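Local atomic coordinates of putative redox protein (Lactobacillus casei, PDB entry 2QL8), a protein that belongs to the OsmC/Ohr family and probably acts as a thiol-dependent redox protein, perhaps reducing peroxides. Residues T63-E68 with L73-A78; E68-L73 with E118-V123. One frame throughout, in Å; residues are numbered along the deposited sequence.

Contact 1: residues T63-E68 with L73-A78; sequences TLEAVE and LPHTGA. With BEZ (benzoic acid), chain C.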
loop_
_atom_site.group_PDB
_atom_site.type_symbol
_atom_site.label_atom_id
_atom_site.label_comp_id
_atom_site.label_asym_id
_atom_site.label_seq_id
_atom_site.Cartn_x
_atom_site.Cartn_y
_atom_site.Cartn_z
ATOM N N THR A 63 0.063 14.193 4.830
ATOM C CA THR A 63 0.449 15.254 3.899
ATOM C C THR A 63 -0.467 16.482 4.096
ATOM O O THR A 63 -0.000 17.618 4.133
ATOM C CB THR A 63 0.424 14.791 2.411
ATOM O OG1 THR A 63 1.118 13.560 2.272
ATOM C CG2 THR A 63 1.008 15.846 1.444
ATOM N N LEU A 64 -1.752 16.202 4.266
ATOM C CA LEU A 64 -2.764 17.241 4.466
ATOM C C LEU A 64 -2.476 18.010 5.762
ATOM O O LEU A 64 -2.542 19.228 5.791
ATOM C CB LEU A 64 -4.160 16.621 4.505
ATOM C CG LEU A 64 -5.364 17.568 4.646
ATOM C CD1 LEU A 64 -5.334 18.670 3.602
ATOM C CD2 LEU A 64 -6.669 16.693 4.599
ATOM N N GLU A 65 -2.100 17.297 6.816
ATOM C CA GLU A 65 -1.756 17.927 8.094
ATOM C C GLU A 65 -0.565 18.877 7.915
ATOM O O GLU A 65 -0.550 20.007 8.436
ATOM C CB GLU A 65 -1.499 16.872 9.175
ATOM C CG GLU A 65 -1.234 17.489 10.522
ATOM C CD GLU A 65 -1.223 16.498 11.683
ATOM O OE1 GLU A 65 -1.224 15.296 11.450
ATOM O OE2 GLU A 65 -1.206 16.973 12.856
ATOM N N ALA A 66 0.426 18.461 7.134
ATOM C CA ALA A 66 1.600 19.311 6.839
ATOM C C ALA A 66 1.198 20.578 6.073
ATOM O O ALA A 66 1.623 21.690 6.410
ATOM C CB ALA A 66 2.708 18.522 6.063
ATOM N N VAL A 67 0.326 20.422 5.076
ATOM C CA VAL A 67 -0.202 21.545 4.298
ATOM C C VAL A 67 -0.993 22.521 5.169
ATOM O O VAL A 67 -0.774 23.734 5.114
ATOM C CB VAL A 67 -0.991 21.074 3.047
ATOM C CG1 VAL A 67 -1.779 22.238 2.392
ATOM C CG2 VAL A 67 -0.043 20.372 2.051
ATOM N N GLU A 68 -1.863 21.985 5.997
ATOM C CA GLU A 68 -2.638 22.791 6.922
ATOM C C GLU A 68 -1.710 23.631 7.790
ATOM O O GLU A 68 -1.910 24.840 7.958
ATOM C CB GLU A 68 -3.521 21.911 7.809
ATOM C CG GLU A 68 -4.725 21.319 7.112
ATOM C CD GLU A 68 -5.368 20.227 7.941
ATOM O OE1 GLU A 68 -4.604 19.426 8.529
ATOM O OE2 GLU A 68 -6.611 20.201 8.010
ATOM N N LEU A 73 -3.129 26.632 9.953
ATOM C CA LEU A 73 -4.463 26.145 10.262
ATOM C C LEU A 73 -4.368 24.919 11.163
ATOM O O LEU A 73 -3.415 24.146 11.108
ATOM C CB LEU A 73 -5.230 25.819 8.999
ATOM C CG LEU A 73 -5.428 26.903 7.967
ATOM C CD1 LEU A 73 -6.219 26.330 6.815
ATOM C CD2 LEU A 73 -6.115 28.112 8.614
ATOM N N PRO A 74 -5.381 24.736 12.003
ATOM C CA PRO A 74 -5.457 23.519 12.799
ATOM C C PRO A 74 -5.802 22.336 11.888
ATOM O O PRO A 74 -6.174 22.512 10.733
ATOM C CB PRO A 74 -6.575 23.822 13.791
ATOM C CG PRO A 74 -7.489 24.726 13.020
ATOM C CD PRO A 74 -6.552 25.609 12.210
ATOM N N HIS A 75 -5.692 21.136 12.439
ATOM C CA HIS A 75 -5.924 19.919 11.635
ATOM C C HIS A 75 -7.412 19.584 11.672
ATOM O O HIS A 75 -7.944 19.175 12.720
ATOM C CB HIS A 75 -5.092 18.761 12.172
ATOM C CG HIS A 75 -5.249 17.492 11.393
ATOM N ND1 HIS A 75 -5.298 17.462 10.010
ATOM C CD2 HIS A 75 -5.355 16.206 11.807
ATOM C CE1 HIS A 75 -5.419 16.203 9.613
ATOM N NE2 HIS A 75 -5.446 15.427 10.686
ATOM N N THR A 76 -8.083 19.779 10.549
ATOM C CA THR A 76 -9.501 19.446 10.430
ATOM C C THR A 76 -9.774 18.541 9.198
ATOM O O THR A 76 -10.922 18.315 8.830
ATOM C CB THR A 76 -10.332 20.732 10.316
ATOM O OG1 THR A 76 -10.010 21.404 9.082
ATOM C CG2 THR A 76 -10.053 21.637 11.522
ATOM N N GLY A 77 -8.717 18.005 8.584
ATOM C CA GLY A 77 -8.860 17.194 7.398
ATOM C C GLY A 77 -9.143 15.726 7.723
ATOM O O GLY A 77 -8.843 15.253 8.814
ATOM N N ALA A 78 -9.731 15.024 6.756
ATOM C CA ALA A 78 -9.961 13.577 6.829
ATOM C C ALA A 78 -9.873 13.020 5.436
ATOM O O ALA A 78 -10.220 13.691 4.435
ATOM C CB ALA A 78 -11.310 13.261 7.463
HETATM C C BEZ C . 5.322 16.889 2.630
HETATM O O1 BEZ C . 6.015 17.825 3.176
HETATM O O2 BEZ C . 5.128 16.899 1.476
HETATM C C1 BEZ C . 4.807 15.701 3.369
HETATM C C2 BEZ C . 4.776 15.774 4.773
HETATM C C3 BEZ C . 4.312 14.673 5.491
HETATM C C4 BEZ C . 3.892 13.526 4.803
HETATM C C5 BEZ C . 3.939 13.472 3.402
HETATM C C6 BEZ C . 4.368 14.527 2.665
#

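Contact 2: residues E68-L73 with E118-V123; sequences EKEHGL and ENRCPV. With BEZ (benzoic acid), chain C; EDO (1,2-ethanediol), chain E.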
loop_
_atom_site.group_PDB
_atom_site.type_symbol
_atom_site.label_atom_id
_atom_site.label_comp_id
_atom_site.label_asym_id
_atom_site.label_seq_id
_atom_site.Cartn_x
_atom_site.Cartn_y
_atom_site.Cartn_z
ATOM N N GLU A 68 -1.863 21.985 5.997
ATOM C CA GLU A 68 -2.638 22.791 6.922
ATOM C C GLU A 68 -1.710 23.631 7.790
ATOM O O GLU A 68 -1.910 24.840 7.958
ATOM C CB GLU A 68 -3.521 21.911 7.809
ATOM C CG GLU A 68 -4.725 21.319 7.112
ATOM C CD GLU A 68 -5.368 20.227 7.941
ATOM O OE1 GLU A 68 -4.604 19.426 8.529
ATOM O OE2 GLU A 68 -6.611 20.201 8.010
ATOM N N LYS A 69 -0.678 22.990 8.322
ATOM C CA LYS A 69 0.282 23.683 9.207
ATOM C C LYS A 69 1.059 24.780 8.475
ATOM O O LYS A 69 1.276 25.854 9.019
ATOM C CB LYS A 69 1.234 22.729 9.930
ATOM C CG LYS A 69 0.558 21.912 11.001
ATOM C CD LYS A 69 1.541 20.957 11.643
ATOM C CE LYS A 69 0.820 19.921 12.513
ATOM N NZ LYS A 69 1.009 20.121 13.966
ATOM N N GLU A 70 1.447 24.534 7.233
ATOM C CA GLU A 70 2.113 25.545 6.415
ATOM C C GLU A 70 1.208 26.776 6.189
ATOM O O GLU A 70 1.704 27.896 5.988
ATOM C CB GLU A 70 2.527 24.954 5.044
ATOM C CG GLU A 70 3.706 24.038 5.161
ATOM C CD GLU A 70 4.056 23.242 3.915
ATOM O OE1 GLU A 70 3.398 23.442 2.904
ATOM O OE2 GLU A 70 5.038 22.450 3.963
ATOM N N HIS A 71 -0.107 26.555 6.191
ATOM C CA HIS A 71 -1.117 27.617 6.082
ATOM C C HIS A 71 -1.579 28.209 7.428
ATOM O O HIS A 71 -2.475 29.055 7.474
ATOM C CB HIS A 71 -2.300 27.078 5.292
ATOM C CG HIS A 71 -2.016 26.922 3.839
ATOM N ND1 HIS A 71 -2.317 27.885 2.899
ATOM C CD2 HIS A 71 -1.471 25.887 3.155
ATOM C CE1 HIS A 71 -1.943 27.457 1.702
ATOM N NE2 HIS A 71 -1.424 26.250 1.832
ATOM N N GLY A 72 -0.974 27.755 8.520
ATOM C CA GLY A 72 -1.310 28.253 9.859
ATOM C C GLY A 72 -2.631 27.780 10.437
ATOM O O GLY A 72 -3.205 28.434 11.309
ATOM N N LEU A 73 -3.129 26.632 9.953
ATOM C CA LEU A 73 -4.463 26.145 10.262
ATOM C C LEU A 73 -4.368 24.919 11.163
ATOM O O LEU A 73 -3.415 24.146 11.108
ATOM C CB LEU A 73 -5.230 25.819 8.999
ATOM C CG LEU A 73 -5.428 26.903 7.967
ATOM C CD1 LEU A 73 -6.219 26.330 6.815
ATOM C CD2 LEU A 73 -6.115 28.112 8.614
ATOM N N GLU A 118 -2.213 15.804 -3.400
ATOM C CA GLU A 118 -2.125 14.848 -4.508
ATOM C C GLU A 118 -0.711 14.836 -5.104
ATOM O O GLU A 118 -0.172 13.751 -5.414
ATOM C CB GLU A 118 -3.121 15.209 -5.622
ATOM C CG GLU A 118 -3.120 14.246 -6.791
ATOM C CD GLU A 118 -4.053 14.680 -7.929
ATOM O OE1 GLU A 118 -4.664 15.778 -7.887
ATOM O OE2 GLU A 118 -4.136 13.881 -8.886
ATOM N N ASN A 119 -0.106 16.040 -5.208
ATOM C CA ASN A 119 1.218 16.216 -5.768
ATOM C C ASN A 119 2.353 15.855 -4.819
ATOM O O ASN A 119 3.464 15.636 -5.270
ATOM C CB ASN A 119 1.417 17.663 -6.190
ATOM C CG ASN A 119 0.594 18.032 -7.398
ATOM O OD1 ASN A 119 0.275 17.164 -8.236
ATOM N ND2 ASN A 119 0.248 19.328 -7.511
ATOM N N ARG A 120 2.104 15.907 -3.510
ATOM C CA ARG A 120 3.147 15.729 -2.489
ATOM C C ARG A 120 3.166 14.357 -1.812
ATOM O O ARG A 120 4.210 13.883 -1.398
ATOM C CB ARG A 120 3.052 16.824 -1.426
ATOM C CG ARG A 120 3.506 18.185 -1.940
ATOM C CD ARG A 120 3.164 19.343 -1.019
ATOM N NE ARG A 120 3.812 19.240 0.288
ATOM C CZ ARG A 120 3.895 20.261 1.155
ATOM N NH1 ARG A 120 3.391 21.450 0.840
ATOM N NH2 ARG A 120 4.474 20.123 2.322
ATOM N N CYS A 121 2.006 13.736 -1.681
ATOM C CA CYS A 121 1.882 12.485 -0.944
ATOM C C CYS A 121 2.670 11.362 -1.637
ATOM O O CYS A 121 2.429 11.081 -2.816
ATOM C CB CYS A 121 0.402 12.117 -0.857
ATOM S SG CYS A 121 0.035 10.408 -0.353
ATOM N N PRO A 122 3.662 10.765 -0.930
ATOM C CA PRO A 122 4.412 9.672 -1.593
ATOM C C PRO A 122 3.597 8.535 -2.204
ATOM O O PRO A 122 3.942 8.062 -3.284
ATOM C CB PRO A 122 5.358 9.204 -0.492
ATOM C CG PRO A 122 5.625 10.482 0.301
ATOM C CD PRO A 122 4.302 11.187 0.351
ATOM N N VAL A 123 2.560 8.094 -1.518
ATOM C CA VAL A 123 1.802 6.943 -2.037
ATOM C C VAL A 123 1.008 7.395 -3.275
ATOM O O VAL A 123 0.918 6.681 -4.262
ATOM C CB VAL A 123 0.927 6.252 -0.964
ATOM C CG1 VAL A 123 0.152 5.054 -1.594
ATOM C CG2 VAL A 123 1.786 5.785 0.250
HETATM C C BEZ C . 5.322 16.889 2.630
HETATM O O1 BEZ C . 6.015 17.825 3.176
HETATM O O2 BEZ C . 5.128 16.899 1.476
HETATM C C1 BEZ C . 4.807 15.701 3.369
HETATM C C2 BEZ C . 4.776 15.774 4.773
HETATM C C3 BEZ C . 4.312 14.673 5.491
HETATM C C4 BEZ C . 3.892 13.526 4.803
HETATM C C5 BEZ C . 3.939 13.472 3.402
HETATM C C6 BEZ C . 4.368 14.527 2.665
HETATM C C1 EDO E . -5.976 28.871 3.366
HETATM O O1 EDO E . -4.626 29.269 3.495
HETATM C C2 EDO E . -6.752 30.015 2.796
HETATM O O2 EDO E . -6.715 31.074 3.763
#

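Contact 1: residues T63-E68 with L73-A78
With CG beside the backbone N (chi1 -74°) and the chain extended beyond it, Glu68 reaches from the helix to the loop, where His75, its ring carbon CG anti to the backbone N (chi1 -179°), turns its imidazole to meet the carboxylate. His75 ND1 donates to the syn lone pair of Glu68 OE1, 2.6 Å away and close to the ring plane, although the carboxylate stands almost perpendicular to the ring. The other oxygen, OE2, takes the backbone N of Thr76 at 3.0 Å from above the carboxylate plane. Glutamate suits this buried place because its two oxygens hold a side chain and a main-chain N-H at once, and the bond at ND1 limits rotation of the imidazole. Over one face of that ring lies Glu65, whose CB makes a CH-pi contact 4.2 Å from the His75 ring centroid; its carboxylate is stacked nearly parallel to the imidazole. This is the turn that carries helix 48-70 into strand 77-88, the first strand of the mixed sheet, and the helix end is closed by the Schellman bond from Leu73 N to Glu68 O, 2.9 Å. Deeper in, Leu64 CD2 rests 3.6 Å from Gly77 CA; a beta carbon on the glycine would run into this methyl, which is probably why glycine suits the close approach of helix and strand. On the dimer side, His75 NE2 donates to Glu20 O of the second subunit. Thr76 OG1 is hydrogen-bonded to Gly104 N of its own chain.

Contact 2: residues E68-L73 with E118-V123
Glu70 and Arg120 approach from opposite directions and meet in a two-pronged salt bridge. Arg120 NH1 gives a nearly straight bond to Glu70 OE1 (2.9 Å, 170° at the hydrogen), and NH2 one to Glu70 OE2, also 2.9 Å. Both oxygens lie near the guanidinium plane, but the carboxylate is twisted 32° from it. The close-fitting part is the buried arginine. Its chain bends at chi3 (62°), turning the NE and NH2 edge to the benzoic acid, where Arg120 NE donates to BEZ O2 at 2.9 Å and NH2 to BEZ O1. Arginine suits the place because one flat group can serve, along different edges, a glutamate and the ligand's carboxyl group, probably ionised. Replacing Arg120 by an alanine would probably strip the ligand of its paired donors, with Ala90 N of the second subunit remaining, and leave Glu70 without its mate in this chain. The bridge joins the last turn of helix 48-70 to the point where helix 107-120 gives way to helix 122-127, whose Pro122 lines the pocket with CD 3.8 Å from BEZ C5. The other side is looser: Glu70 is exposed, though OE2 pairs with Arg89 of the second subunit, and the chain then leaves the helix through a Schellman motif at Gly72, whose positive phi favours glycine. His71 is exposed, though its NE2 is hydrogen-bonded to Glu116; ND1 meets O1 of 1,2-ethanediol, most likely a crystallisation additive.

Both contacts draw on the C-terminal end of helix 48-70, but on different faces of it. Contact 1 ties the helix to the strand that follows it in sequence and is the more buried and extensive, combining apolar packing with a carboxylate that organises the turn. Contact 2 joins elements far apart in sequence through a single charged pair, with little buried surface and an exposed glutamate. They meet where Thr63 CG2 packs on Arg120 CB and Val67 CG2 on Arg120 NH1. Both border the benzoic acid: 63-68 offers Thr63 and Ala66 beside its ring, whereas 118-123 binds its carboxyl group. Each also touches the second subunit.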